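Local coordinates for erythrocyte membrane protein 1 (Plasmodium falciparum, PDB 2XU0) that probably binds host cell surface receptors as a parasite adhesin, represented here by the N-terminal NTS-DBL1 region of the much longer membrane protein, at residues R94-G99 and D140-F145; Q102-E107 and N170-D175; N182-G187 and Y275-R280. The protein carries 10 engineered substitutions. All blocks are in the same frame, centred on the assembly; numbering follows the deposited sequence.

Contact 1 of 3, residues R94-G99 and D140-F145; sequences RKPCYG and DQNLEF
Gln141 bends at chi2 (-106°), which places CD against CB and CG of Arg94, while Asn142 holds CG between its backbone N and carbonyl carbon (chi1 62°), close to the Pro96 ring. The side-chain nitrogen NE2 of Gln141 lies at the centre of the contact, 2.9 Å from Lys95 O and at the edge of the Tyr98 ring, in the ring plane and 3.5 Å from Tyr98 CD2. Arg94 has two conformers, so the near-coplanar setting of its guanidinium beside the Gln141 amide is tentative and, NE and NE2 both being donors, no hydrogen bond. The backbones are tied by Gln141 N donating to Pro96 O over 3.1 Å, on a lone pair in the carbonyl plane, with an N-H...O angle of 145°. Asn142 OD1 lies 3.4 Å from Pro96 CB. The short 3-10 segment within 140-145 is thereby fitted against an irregular loop, next to the Cys97-Cys139 disulfide of the Duffy-binding-like domain. The Asn142 amide is satisfied by helix 154-175, with OD1 bonded to Thr164 OG1 and ND2 to Asn160 O. Pro96 packs on Val163 and Tyr167 of that helix, and Leu143 reaches both it and Val217 of helix 216-231.

Contact 2 of 3, residues Q102-E107 and N170-D175; sequences QNRFDE and NYIVND
Asn103 to Asp106 form a type I beta turn set against the last turn of helix 154-175, with Asn103 CA 7.1 Å from Asp175 CA. Tyr171, with CG anti to the backbone N (chi1 169°), reaches across to this turn, and its OH accepts a hydrogen bond from Arg104 N (2.9 Å, N-H...O angle 155°). The same hydroxyl makes a weak bond to Asp175 OD2, one helical turn on. A water extends this polar cluster, accepting from Phe105 N over 3.0 Å and donating to Asp175 OD2. Beyond the backbone bond, the Arg104 side chain runs over Tyr171: guanidinium and ring are only 3° from parallel, and Tyr171 CD2 stands 3.2 Å above the guanidinium plane, offset toward its rim. A salt bridge from Arg104 NH2 to Glu168 OE1, earlier on the same helix, helps hold the group in this position. Phe105 supplies the apolar part, with Ile172 CD1 meeting its ring edge 3.7 Å from Phe105 CZ and Tyr171 CE2 3.9 Å from Phe105 CE2. The turn thus lies between helix 154-175 and helix 311-338, where Phe105 touches Glu322 and its O accepts from Arg325 NH2; on the 154-175 side Ile172 packs on Leu192 and Ser195 of helix 186-204.

Contact 3 of 3, residues N182-G187 and Y275-R280; sequences NGNKAG and YADYFR. Engineered in segment 182-187: Ala186 (natural residue Ser).
Asn184 and Asp277 are joined by two hydrogen bonds made by one side-chain amide, one accepted and one donated. Asn184 OD1 accepts from Asp277 N over 2.9 Å, through a lone pair in the carbonyl plane, while Asn184 ND2 donates to Asp277 OD2 over 3.0 Å, reaching the anti lone pair of the carboxylate. CG anti to the backbone N (chi1 178°) carries the amide to Asp277, and because OD1 accepts while ND2 donates, the pair fixes which way round it lies; the amide and carboxylate planes are 28° apart. The other carboxylate oxygen, Asp277 OD1, is bonded to Ser290 OG and Gly293 N. Asn184 OD1 also lies at the edge of the Phe279 ring, near its plane. Between backbones, Lys185 N donates to Tyr275 O over 3.0 Å and nearly straight, at 166°. A water adds a bridge, donating to Ala186 O and accepting from Phe279 N. Weaker CA-H...O contacts run from Asn184 CA to Tyr275 O and from Ala186 CA to Asp277 O, the latter at 3.4 Å. Among apolar contacts, the engineered Ala186 sets CB 3.7 Å from Phe279 CD2. Lys185, centre of an inverse gamma turn, occupies the N-cap position of helix 186-204. The helix start is thus docked on the chain entering the two-stranded antiparallel hairpin 279-281/287-289 of the Duffy-binding-like fold, beside the Cys189-Cys295 disulfide: Ala276 touches Cys189 and shares backbone bonding with Cys295.

In the fold
From the N terminus, the chain passes through 94-99 and then 102-107 before either meets its partner, so contacts 1 and 2 cross. Contact 1 closes a largely irregular loop of 40 residues that includes the magnesium-binding residues Ser115, Ile118 and Asn121; the Cys97-Cys139 disulfide closes the same excursion covalently. Contact 2 closes a 62-residue span by returning to the end of helix 154-175, on which contact 1 also rests. Contact 3 follows in series: it opens at the start of helix 186-204 and closes after 87 mostly helical residues, tying the helix start to the hairpin strand 279-281. Its centre lies about 17 Å from that of contact 2, with consecutive helices linking them.

Contact 1 of 3, residues R94-G99 and D140-F145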
loop_
_atom_site.group_PDB
_atom_site.type_symbol
_atom_site.label_atom_id
_atom_site.label_comp_id
_atom_site.label_asym_id
_atom_site.label_seq_id
_atom_site.Cartn_x
_atom_site.Cartn_y
_atom_site.Cartn_z
ATOM N N ARG A 94 -26.873 4.136 2.831
ATOM C CA ARG A 94 -25.867 5.196 2.601
ATOM C C ARG A 94 -24.937 4.873 1.428
ATOM O O ARG A 94 -24.844 3.719 1.017
ATOM C CB ARG A 94 -24.957 5.431 3.839
ATOM C CG ARG A 94 -25.122 6.693 4.762
ATOM C CD ARG A 94 -25.520 7.967 4.024
ATOM N NE ARG A 94 -24.485 8.469 3.111
ATOM C CZ ARG A 94 -24.724 9.309 2.109
ATOM N NH1 ARG A 94 -25.961 9.717 1.858
ATOM N NH2 ARG A 94 -23.731 9.740 1.346
ATOM N N LYS A 95 -24.196 5.891 0.947
ATOM C CA LYS A 95 -23.179 5.827 -0.118
ATOM C C LYS A 95 -21.784 5.337 0.455
ATOM O O LYS A 95 -21.646 5.309 1.689
ATOM C CB LYS A 95 -23.004 7.241 -0.720
ATOM C CG LYS A 95 -24.107 7.707 -1.669
ATOM C CD LYS A 95 -24.068 7.054 -3.058
ATOM C CE LYS A 95 -25.351 7.249 -3.840
ATOM N NZ LYS A 95 -26.504 6.529 -3.226
ATOM N N PRO A 96 -20.706 5.135 -0.393
ATOM C CA PRO A 96 -19.404 4.648 0.123
ATOM C C PRO A 96 -18.362 5.619 0.703
ATOM O O PRO A 96 -17.720 5.234 1.682
ATOM C CB PRO A 96 -18.818 3.901 -1.089
ATOM C CG PRO A 96 -19.969 3.732 -2.039
ATOM C CD PRO A 96 -20.696 5.027 -1.860
ATOM N N CYS A 97 -18.124 6.826 0.093
ATOM C CA CYS A 97 -17.092 7.777 0.581
ATOM C C CYS A 97 -17.523 8.798 1.660
ATOM O O CYS A 97 -16.706 9.631 2.073
ATOM C CB CYS A 97 -16.367 8.475 -0.567
ATOM S SG CYS A 97 -15.655 7.362 -1.804
ATOM N N TYR A 98 -18.780 8.766 2.083
ATOM C CA TYR A 98 -19.302 9.696 3.088
ATOM C C TYR A 98 -18.670 9.467 4.450
ATOM O O TYR A 98 -18.639 8.336 4.948
ATOM C CB TYR A 98 -20.836 9.602 3.190
ATOM C CG TYR A 98 -21.426 10.463 4.287
ATOM C CD1 TYR A 98 -21.373 11.856 4.214
ATOM C CD2 TYR A 98 -22.013 9.887 5.412
ATOM C CE1 TYR A 98 -21.912 12.653 5.223
ATOM C CE2 TYR A 98 -22.537 10.676 6.437
ATOM C CZ TYR A 98 -22.499 12.059 6.329
ATOM O OH TYR A 98 -23.023 12.842 7.323
ATOM N N GLY A 99 -18.207 10.562 5.039
ATOM C CA GLY A 99 -17.568 10.568 6.346
ATOM C C GLY A 99 -16.086 10.290 6.250
ATOM O O GLY A 99 -15.354 10.429 7.234
ATOM N N ASP A 140 -15.910 2.442 2.281
ATOM C CA ASP A 140 -16.647 1.243 2.700
ATOM C C ASP A 140 -17.979 1.538 3.433
ATOM O O ASP A 140 -18.653 0.613 3.895
ATOM C CB ASP A 140 -15.724 0.407 3.648
ATOM C CG ASP A 140 -15.444 1.043 5.019
ATOM O OD1 ASP A 140 -15.698 2.269 5.184
ATOM O OD2 ASP A 140 -14.915 0.342 5.898
ATOM N N GLN A 141 -18.338 2.820 3.550
ATOM C CA GLN A 141 -19.523 3.285 4.274
ATOM C C GLN A 141 -20.858 2.593 4.002
ATOM O O GLN A 141 -21.588 2.301 4.952
ATOM C CB GLN A 141 -19.596 4.805 4.267
ATOM C CG GLN A 141 -20.160 5.383 5.557
ATOM C CD GLN A 141 -21.567 5.897 5.407
ATOM O OE1 GLN A 141 -22.383 5.771 6.320
ATOM N NE2 GLN A 141 -21.864 6.532 4.274
ATOM N N ASN A 142 -21.128 2.222 2.737
ATOM C CA ASN A 142 -22.352 1.523 2.337
ATOM C C ASN A 142 -22.443 0.126 2.909
ATOM O O ASN A 142 -23.559 -0.387 3.113
ATOM C CB ASN A 142 -22.452 1.476 0.805
ATOM C CG ASN A 142 -21.338 0.720 0.129
ATOM O OD1 ASN A 142 -20.142 1.040 0.265
ATOM N ND2 ASN A 142 -21.715 -0.305 -0.604
ATOM N N LEU A 143 -21.267 -0.502 3.184
ATOM C CA LEU A 143 -21.205 -1.839 3.773
ATOM C C LEU A 143 -21.568 -1.821 5.267
ATOM O O LEU A 143 -21.720 -2.890 5.847
ATOM C CB LEU A 143 -19.850 -2.544 3.516
ATOM C CG LEU A 143 -19.348 -2.675 2.050
ATOM C CD1 LEU A 143 -18.115 -3.566 1.980
ATOM C CD2 LEU A 143 -20.433 -3.246 1.126
ATOM N N GLU A 144 -21.769 -0.620 5.872
ATOM C CA GLU A 144 -22.211 -0.481 7.283
ATOM C C GLU A 144 -23.749 -0.608 7.391
ATOM O O GLU A 144 -24.304 -0.483 8.481
ATOM C CB GLU A 144 -21.775 0.866 7.877
ATOM C CG GLU A 144 -20.275 1.114 7.920
ATOM C CD GLU A 144 -19.876 2.384 8.640
ATOM O OE1 GLU A 144 -20.563 2.751 9.621
ATOM O OE2 GLU A 144 -18.882 3.021 8.221
ATOM N N PHE A 145 -24.421 -0.895 6.254
ATOM C CA PHE A 145 -25.872 -0.989 6.097
ATOM C C PHE A 145 -26.271 -2.264 5.367
ATOM O O PHE A 145 -27.073 -2.241 4.426
ATOM C CB PHE A 145 -26.381 0.277 5.358
ATOM C CG PHE A 145 -26.012 1.550 6.084
ATOM C CD1 PHE A 145 -26.790 2.020 7.137
ATOM C CD2 PHE A 145 -24.866 2.256 5.743
ATOM C CE1 PHE A 145 -26.425 3.175 7.834
ATOM C CE2 PHE A 145 -24.494 3.395 6.452
ATOM C CZ PHE A 145 -25.288 3.862 7.477
#

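Contact 2 of 3, residues Q102-E107 and N170-D175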
loop_
_atom_site.group_PDB
_atom_site.type_symbol
_atom_site.label_atom_id
_atom_site.label_comp_id
_atom_site.label_asym_id
_atom_site.label_seq_id
_atom_site.Cartn_x
_atom_site.Cartn_y
_atom_site.Cartn_z
ATOM N N GLN A 102 -10.338 12.707 2.636
ATOM C CA GLN A 102 -9.704 12.604 1.325
ATOM C C GLN A 102 -8.249 12.964 1.559
ATOM O O GLN A 102 -7.834 12.987 2.716
ATOM C CB GLN A 102 -10.406 13.497 0.266
ATOM C CG GLN A 102 -10.555 14.994 0.625
ATOM C CD GLN A 102 -11.708 15.287 1.560
ATOM O OE1 GLN A 102 -12.848 14.845 1.355
ATOM N NE2 GLN A 102 -11.428 16.042 2.614
ATOM N N ASN A 103 -7.481 13.260 0.519
ATOM C CA ASN A 103 -6.054 13.563 0.657
ATOM C C ASN A 103 -5.262 12.386 1.254
ATOM O O ASN A 103 -4.293 12.575 1.988
ATOM C CB ASN A 103 -5.771 14.925 1.341
ATOM C CG ASN A 103 -5.453 16.033 0.366
ATOM O OD1 ASN A 103 -6.245 16.966 0.171
ATOM N ND2 ASN A 103 -4.294 15.941 -0.289
ATOM N N ARG A 104 -5.668 11.154 0.868
ATOM C CA ARG A 104 -5.048 9.889 1.286
ATOM C C ARG A 104 -3.592 9.851 0.875
ATOM O O ARG A 104 -2.787 9.208 1.546
ATOM C CB ARG A 104 -5.787 8.691 0.658
ATOM C CG ARG A 104 -7.250 8.600 1.043
ATOM C CD ARG A 104 -7.706 7.192 0.932
ATOM N NE ARG A 104 -9.061 7.072 0.423
ATOM C CZ ARG A 104 -9.557 5.954 -0.086
ATOM N NH1 ARG A 104 -8.817 4.849 -0.133
ATOM N NH2 ARG A 104 -10.794 5.926 -0.552
ATOM N N PHE A 105 -3.242 10.560 -0.208
ATOM C CA PHE A 105 -1.892 10.583 -0.764
ATOM C C PHE A 105 -1.036 11.752 -0.377
ATOM O O PHE A 105 0.120 11.797 -0.786
ATOM C CB PHE A 105 -1.905 10.384 -2.290
ATOM C CG PHE A 105 -2.697 9.187 -2.762
ATOM C CD1 PHE A 105 -2.171 7.901 -2.668
ATOM C CD2 PHE A 105 -3.957 9.344 -3.323
ATOM C CE1 PHE A 105 -2.916 6.792 -3.081
ATOM C CE2 PHE A 105 -4.697 8.239 -3.738
ATOM C CZ PHE A 105 -4.163 6.970 -3.635
ATOM N N ASP A 106 -1.551 12.660 0.476
ATOM C CA ASP A 106 -0.813 13.843 0.925
ATOM C C ASP A 106 0.456 13.440 1.643
ATOM O O ASP A 106 0.454 12.448 2.366
ATOM C CB ASP A 106 -1.699 14.716 1.846
ATOM C CG ASP A 106 -1.034 15.992 2.308
ATOM O OD1 ASP A 106 -1.090 16.985 1.562
ATOM O OD2 ASP A 106 -0.429 15.985 3.405
ATOM N N GLU A 107 1.546 14.199 1.430
ATOM C CA GLU A 107 2.842 13.991 2.059
ATOM C C GLU A 107 2.795 13.853 3.597
ATOM O O GLU A 107 3.700 13.245 4.195
ATOM C CB GLU A 107 3.856 15.063 1.606
ATOM C CG GLU A 107 3.531 16.496 2.031
ATOM C CD GLU A 107 4.703 17.458 1.953
ATOM O OE1 GLU A 107 5.580 17.415 2.847
ATOM O OE2 GLU A 107 4.750 18.254 0.988
ATOM N N ASN A 170 -13.159 5.491 -8.068
ATOM C CA ASN A 170 -13.326 6.900 -8.421
ATOM C C ASN A 170 -12.476 7.782 -7.551
ATOM O O ASN A 170 -11.751 8.622 -8.088
ATOM C CB ASN A 170 -14.794 7.311 -8.393
ATOM C CG ASN A 170 -15.187 8.006 -9.669
ATOM O OD1 ASN A 170 -14.540 8.969 -10.115
ATOM N ND2 ASN A 170 -16.193 7.472 -10.330
ATOM N N TYR A 171 -12.444 7.532 -6.212
ATOM C CA TYR A 171 -11.584 8.361 -5.366
ATOM C C TYR A 171 -10.138 8.193 -5.784
ATOM O O TYR A 171 -9.455 9.192 -5.986
ATOM C CB TYR A 171 -11.741 8.096 -3.835
ATOM C CG TYR A 171 -10.620 8.790 -3.082
ATOM C CD1 TYR A 171 -10.710 10.139 -2.751
ATOM C CD2 TYR A 171 -9.394 8.156 -2.879
ATOM C CE1 TYR A 171 -9.622 10.829 -2.211
ATOM C CE2 TYR A 171 -8.293 8.845 -2.379
ATOM C CZ TYR A 171 -8.422 10.173 -2.009
ATOM O OH TYR A 171 -7.349 10.841 -1.482
ATOM N N ILE A 172 -9.637 6.910 -5.854
ATOM C CA ILE A 172 -8.222 6.666 -6.160
ATOM C C ILE A 172 -7.812 7.369 -7.425
ATOM O O ILE A 172 -6.809 8.078 -7.439
ATOM C CB ILE A 172 -7.840 5.137 -6.208
ATOM C CG1 ILE A 172 -8.047 4.388 -4.853
ATOM C CG2 ILE A 172 -6.454 4.901 -6.837
ATOM C CD1 ILE A 172 -7.222 4.814 -3.725
ATOM N N VAL A 173 -8.558 7.129 -8.506
ATOM C CA VAL A 173 -8.237 7.712 -9.820
ATOM C C VAL A 173 -8.232 9.234 -9.767
ATOM O O VAL A 173 -7.346 9.857 -10.353
ATOM C CB VAL A 173 -9.195 7.177 -10.915
ATOM C CG1 VAL A 173 -9.056 7.971 -12.220
ATOM C CG2 VAL A 173 -8.971 5.693 -11.153
ATOM N N ASN A 174 -9.205 9.837 -9.060
ATOM C CA ASN A 174 -9.285 11.308 -9.038
ATOM C C ASN A 174 -8.398 12.065 -8.068
ATOM O O ASN A 174 -8.355 13.293 -8.117
ATOM C CB ASN A 174 -10.743 11.792 -9.068
ATOM C CG ASN A 174 -11.401 11.445 -10.384
ATOM O OD1 ASN A 174 -11.008 11.944 -11.448
ATOM N ND2 ASN A 174 -12.336 10.500 -10.356
ATOM N N ASP A 175 -7.637 11.344 -7.226
ATOM C CA ASP A 175 -6.749 12.003 -6.281
ATOM C C ASP A 175 -5.337 11.455 -6.323
ATOM O O ASP A 175 -4.461 11.927 -5.592
ATOM C CB ASP A 175 -7.354 11.965 -4.869
ATOM C CG ASP A 175 -6.799 13.033 -3.949
ATOM O OD1 ASP A 175 -6.803 14.224 -4.345
ATOM O OD2 ASP A 175 -6.285 12.674 -2.869
HETATM O O HOH W 1 -4.143 13.012 -1.713
#

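Contact 3 of 3, residues N182-G187 and Y275-R280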
loop_
_atom_site.group_PDB
_atom_site.type_symbol
_atom_site.label_atom_id
_atom_site.label_comp_id
_atom_site.label_asym_id
_atom_site.label_seq_id
_atom_site.Cartn_x
_atom_site.Cartn_y
_atom_site.Cartn_z
ATOM N N ASN A 182 1.717 12.317 -18.238
ATOM C CA ASN A 182 1.564 12.225 -19.687
ATOM C C ASN A 182 1.882 10.803 -20.214
ATOM O O ASN A 182 1.619 10.505 -21.382
ATOM C CB ASN A 182 2.367 13.325 -20.374
ATOM C CG ASN A 182 1.748 14.693 -20.159
ATOM O OD1 ASN A 182 2.131 15.441 -19.255
ATOM N ND2 ASN A 182 0.732 15.027 -20.947
ATOM N N GLY A 183 2.413 9.949 -19.333
ATOM C CA GLY A 183 2.726 8.554 -19.626
ATOM C C GLY A 183 1.549 7.661 -19.290
ATOM O O GLY A 183 0.510 8.166 -18.848
ATOM N N ASN A 184 1.685 6.323 -19.507
ATOM C CA ASN A 184 0.632 5.376 -19.134
ATOM C C ASN A 184 0.634 5.408 -17.593
ATOM O O ASN A 184 1.685 5.250 -16.977
ATOM C CB ASN A 184 0.930 3.959 -19.675
ATOM C CG ASN A 184 -0.083 2.922 -19.279
ATOM O OD1 ASN A 184 -0.155 2.516 -18.115
ATOM N ND2 ASN A 184 -0.844 2.408 -20.255
ATOM N N LYS A 185 -0.512 5.695 -16.986
ATOM C CA LYS A 185 -0.619 5.874 -15.526
ATOM C C LYS A 185 -0.676 4.532 -14.758
ATOM O O LYS A 185 -1.673 4.217 -14.092
ATOM C CB LYS A 185 -1.809 6.792 -15.224
ATOM C CG LYS A 185 -1.612 8.221 -15.732
ATOM C CD LYS A 185 -2.979 8.821 -16.070
ATOM C CE LYS A 185 -2.865 10.137 -16.789
ATOM N NZ LYS A 185 -4.196 10.722 -17.097
ATOM N N ALA A 186 0.386 3.713 -14.913
ATOM C CA ALA A 186 0.511 2.380 -14.294
ATOM C C ALA A 186 0.412 2.462 -12.779
ATOM O O ALA A 186 -0.132 1.544 -12.172
ATOM C CB ALA A 186 1.822 1.726 -14.685
ATOM N N GLY A 187 0.890 3.583 -12.214
ATOM C CA GLY A 187 0.872 3.879 -10.780
ATOM C C GLY A 187 -0.521 3.845 -10.182
ATOM O O GLY A 187 -0.684 3.407 -9.052
ATOM N N TYR A 275 -5.578 5.341 -20.709
ATOM C CA TYR A 275 -4.155 5.106 -20.854
ATOM C C TYR A 275 -3.528 4.804 -19.494
ATOM O O TYR A 275 -2.808 5.615 -18.902
ATOM C CB TYR A 275 -3.498 6.268 -21.609
ATOM C CG TYR A 275 -4.062 6.455 -23.009
ATOM C CD1 TYR A 275 -3.629 5.660 -24.070
ATOM C CD2 TYR A 275 -4.984 7.469 -23.286
ATOM C CE1 TYR A 275 -4.119 5.846 -25.366
ATOM C CE2 TYR A 275 -5.493 7.658 -24.577
ATOM C CZ TYR A 275 -5.058 6.842 -25.614
ATOM O OH TYR A 275 -5.543 7.013 -26.894
ATOM N N ALA A 276 -3.893 3.636 -18.968
ATOM C CA ALA A 276 -3.417 3.101 -17.684
ATOM C C ALA A 276 -3.551 1.595 -17.729
ATOM O O ALA A 276 -4.622 1.060 -18.022
ATOM C CB ALA A 276 -4.211 3.680 -16.521
ATOM N N ASP A 277 -2.455 0.907 -17.476
ATOM C CA ASP A 277 -2.481 -0.555 -17.484
ATOM C C ASP A 277 -1.676 -1.097 -16.320
ATOM O O ASP A 277 -0.752 -0.424 -15.855
ATOM C CB ASP A 277 -1.938 -1.112 -18.826
ATOM C CG ASP A 277 -2.905 -0.905 -19.973
ATOM O OD1 ASP A 277 -3.855 -1.714 -20.102
ATOM O OD2 ASP A 277 -2.793 0.136 -20.657
ATOM N N TYR A 278 -2.029 -2.295 -15.840
ATOM C CA TYR A 278 -1.272 -2.902 -14.738
ATOM C C TYR A 278 -0.077 -3.657 -15.309
ATOM O O TYR A 278 -0.232 -4.449 -16.244
ATOM C CB TYR A 278 -2.158 -3.861 -13.924
ATOM C CG TYR A 278 -1.518 -4.303 -12.620
ATOM C CD1 TYR A 278 -1.348 -3.408 -11.569
ATOM C CD2 TYR A 278 -1.094 -5.614 -12.438
ATOM C CE1 TYR A 278 -0.741 -3.797 -10.380
ATOM C CE2 TYR A 278 -0.537 -6.031 -11.225
ATOM C CZ TYR A 278 -0.366 -5.113 -10.197
ATOM O OH TYR A 278 0.265 -5.447 -9.026
ATOM N N PHE A 279 1.103 -3.425 -14.747
ATOM C CA PHE A 279 2.290 -4.124 -15.210
ATOM C C PHE A 279 2.935 -4.861 -14.062
ATOM O O PHE A 279 3.069 -4.309 -12.963
ATOM C CB PHE A 279 3.327 -3.144 -15.805
ATOM C CG PHE A 279 2.914 -2.362 -17.027
ATOM C CD1 PHE A 279 3.394 -2.704 -18.285
ATOM C CD2 PHE A 279 2.100 -1.238 -16.912
ATOM C CE1 PHE A 279 3.063 -1.937 -19.407
ATOM C CE2 PHE A 279 1.753 -0.484 -18.041
ATOM C CZ PHE A 279 2.233 -0.844 -19.282
ATOM N N ARG A 280 3.402 -6.079 -14.331
ATOM C CA ARG A 280 4.139 -6.901 -13.364
ATOM C C ARG A 280 5.097 -7.810 -14.107
ATOM O O ARG A 280 4.888 -8.063 -15.299
ATOM C CB ARG A 280 3.205 -7.687 -12.411
ATOM C CG ARG A 280 2.073 -8.445 -13.094
ATOM C CD ARG A 280 1.520 -9.542 -12.217
ATOM N NE ARG A 280 2.498 -10.614 -12.104
ATOM C CZ ARG A 280 2.504 -11.705 -12.855
ATOM N NH1 ARG A 280 1.529 -11.924 -13.731
ATOM N NH2 ARG A 280 3.461 -12.605 -12.712
HETATM O O HOH W 2 1.017 -1.295 -12.524
#